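PDB 7KS4: phage terminase large subunit from Thermus phage P7426, which probably acts as the ATP-driven motor that packs viral DNA into empty capsids and as the nuclease that cuts the genome, this chain holding its ATPase domain. Local coordinates for residues L42-S46 with A224-W230. Sequence-based numbering, arbitrary orientation.
Sequences LGRQS and AASWDVW. With SO4 (sulfate ion), chain H.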
loop_
_atom_site.group_PDB
_atom_site.type_symbol
_atom_site.label_atom_id
_atom_site.label_comp_id
_atom_site.label_asym_id
_atom_site.label_seq_id
_atom_site.Cartn_x
_atom_site.Cartn_y
_atom_site.Cartn_z
ATOM N N LEU A 42 -3.632 -0.265 -10.680
ATOM C CA LEU A 42 -4.013 1.096 -11.032
ATOM C C LEU A 42 -2.893 1.742 -11.837
ATOM O O LEU A 42 -1.710 1.467 -11.623
ATOM C CB LEU A 42 -4.331 1.956 -9.777
ATOM C CG LEU A 42 -5.179 1.349 -8.647
ATOM C CD1 LEU A 42 -5.339 2.335 -7.496
ATOM C CD2 LEU A 42 -6.555 0.913 -9.135
ATOM N N GLY A 43 -3.276 2.586 -12.789
ATOM C CA GLY A 43 -2.295 3.304 -13.574
ATOM C C GLY A 43 -1.588 4.367 -12.757
ATOM O O GLY A 43 -1.948 4.671 -11.619
ATOM N N ARG A 44 -0.552 4.945 -13.359
ATOM C CA ARG A 44 0.143 6.060 -12.730
ATOM C C ARG A 44 -0.832 7.183 -12.408
ATOM O O ARG A 44 -1.820 7.395 -13.114
ATOM C CB ARG A 44 1.239 6.596 -13.645
ATOM C CG ARG A 44 2.300 5.588 -13.976
ATOM C CD ARG A 44 3.362 6.213 -14.851
ATOM N NE ARG A 44 4.457 5.286 -15.116
ATOM C CZ ARG A 44 5.536 5.589 -15.826
ATOM N NH1 ARG A 44 5.673 6.804 -16.349
ATOM N NH2 ARG A 44 6.480 4.678 -16.014
ATOM N N GLN A 45 -0.530 7.914 -11.332
ATOM C CA GLN A 45 -1.309 9.062 -10.879
ATOM C C GLN A 45 -2.645 8.657 -10.272
ATOM O O GLN A 45 -3.548 9.486 -10.146
ATOM C CB GLN A 45 -1.535 10.064 -12.016
ATOM C CG GLN A 45 -0.252 10.509 -12.700
ATOM C CD GLN A 45 -0.486 11.582 -13.755
ATOM O OE1 GLN A 45 -1.598 11.748 -14.257
ATOM N NE2 GLN A 45 0.567 12.320 -14.089
ATOM N N SER A 46 -2.799 7.396 -9.880
ATOM C CA SER A 46 -4.070 6.935 -9.340
ATOM C C SER A 46 -4.202 7.146 -7.838
ATOM O O SER A 46 -5.277 6.882 -7.291
ATOM C CB SER A 46 -4.270 5.451 -9.656
ATOM O OG SER A 46 -4.505 5.252 -11.041
ATOM N N ALA A 224 -8.150 0.645 -12.029
ATOM C CA ALA A 224 -8.433 1.968 -12.569
ATOM C C ALA A 224 -7.291 2.390 -13.475
ATOM O O ALA A 224 -6.121 2.300 -13.090
ATOM C CB ALA A 224 -8.631 3.000 -11.451
ATOM N N ALA A 225 -7.635 2.840 -14.678
ATOM C CA ALA A 225 -6.676 3.526 -15.520
ATOM C C ALA A 225 -6.408 4.917 -14.960
ATOM O O ALA A 225 -7.178 5.455 -14.164
ATOM C CB ALA A 225 -7.201 3.631 -16.954
ATOM N N SER A 226 -5.292 5.502 -15.383
ATOM C CA SER A 226 -4.986 6.860 -14.955
ATOM C C SER A 226 -6.143 7.801 -15.265
ATOM O O SER A 226 -6.469 8.688 -14.464
ATOM C CB SER A 226 -3.705 7.339 -15.629
ATOM O OG SER A 226 -2.658 6.410 -15.408
ATOM N N TRP A 227 -6.796 7.608 -16.412
ATOM C CA TRP A 227 -7.878 8.496 -16.813
ATOM C C TRP A 227 -9.201 8.159 -16.142
ATOM O O TRP A 227 -10.138 8.958 -16.240
ATOM C CB TRP A 227 -8.046 8.474 -18.333
ATOM C CG TRP A 227 -8.233 7.111 -18.904
ATOM C CD1 TRP A 227 -9.376 6.370 -18.894
ATOM C CD2 TRP A 227 -7.247 6.322 -19.582
ATOM N NE1 TRP A 227 -9.163 5.166 -19.524
ATOM C CE2 TRP A 227 -7.865 5.116 -19.957
ATOM C CE3 TRP A 227 -5.902 6.522 -19.908
ATOM C CZ2 TRP A 227 -7.185 4.111 -20.640
ATOM C CZ3 TRP A 227 -5.231 5.526 -20.592
ATOM C CH2 TRP A 227 -5.873 4.337 -20.950
ATOM N N ASP A 228 -9.306 7.007 -15.473
ATOM C CA ASP A 228 -10.442 6.781 -14.585
ATOM C C ASP A 228 -10.376 7.701 -13.372
ATOM O O ASP A 228 -11.413 8.172 -12.890
ATOM C CB ASP A 228 -10.493 5.321 -14.125
ATOM C CG ASP A 228 -10.848 4.361 -15.246
ATOM O OD1 ASP A 228 -11.649 4.740 -16.128
ATOM O OD2 ASP A 228 -10.328 3.224 -15.240
ATOM N N VAL A 229 -9.174 7.969 -12.870
ATOM C CA VAL A 229 -9.014 8.881 -11.746
ATOM C C VAL A 229 -8.909 10.328 -12.214
ATOM O O VAL A 229 -9.369 11.236 -11.518
ATOM C CB VAL A 229 -7.782 8.501 -10.915
ATOM C CG1 VAL A 229 -7.736 9.338 -9.630
ATOM C CG2 VAL A 229 -7.772 6.992 -10.605
ATOM N N TRP A 230 -8.300 10.559 -13.381
ATOM C CA TRP A 230 -8.113 11.895 -13.940
ATOM C C TRP A 230 -8.785 11.944 -15.306
ATOM O O TRP A 230 -8.108 11.904 -16.346
ATOM C CB TRP A 230 -6.630 12.245 -14.037
ATOM C CG TRP A 230 -5.964 12.296 -12.701
ATOM C CD1 TRP A 230 -5.040 11.419 -12.207
ATOM C CD2 TRP A 230 -6.183 13.270 -11.674
ATOM N NE1 TRP A 230 -4.666 11.793 -10.938
ATOM C CE2 TRP A 230 -5.354 12.927 -10.587
ATOM C CE3 TRP A 230 -7.001 14.403 -11.569
ATOM C CZ2 TRP A 230 -5.318 13.677 -9.409
ATOM C CZ3 TRP A 230 -6.965 15.145 -10.400
ATOM C CH2 TRP A 230 -6.130 14.780 -9.336
HETATM S S SO4 H . 6.238 10.256 -16.925
HETATM O O1 SO4 H . 6.558 11.274 -17.923
HETATM O O2 SO4 H . 6.091 10.884 -15.617
HETATM O O3 SO4 H . 7.323 9.278 -16.880
HETATM O O4 SO4 H . 4.986 9.584 -17.269
#
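Residues 42-46 run from the end of strand 37-42 into the P-loop (Walker A) of this ASCE ATPase domain, ahead of Lys48. Residues 224-230 leave the neighbouring edge strand 219-224 and form a short helix beside that loop. Leu42 pairs in parallel with Ala224, and their side chains touch on the same sheet face, where both touch Val26 of helix 25-32. Gly43 N extends the strand pairing with a hydrogen bond to Ala224 O (2.9 Å). A CB on Gly43 would clash with Ser226 OG. A type II turn from Gly43 to Ser46 follows. Arg44 points its CB away, and its NH1 bonds weakly to a sulfate; Arg44 O accepts a hydrogen bond from Ser226 OG (2.6 Å) in the helix. Trp230, just past the helix, binds the next P-loop carbonyl, NE1 to Gln45 O (2.7 Å). Gln45 OE1 bonds to Arg233. Gln45 N hydrogen-bonds the ADP beta-phosphate, and Ser46 N does so weakly. Ser46 OG packs against Val229 and donates a hydrogen bond to Gly43 O (2.7 Å).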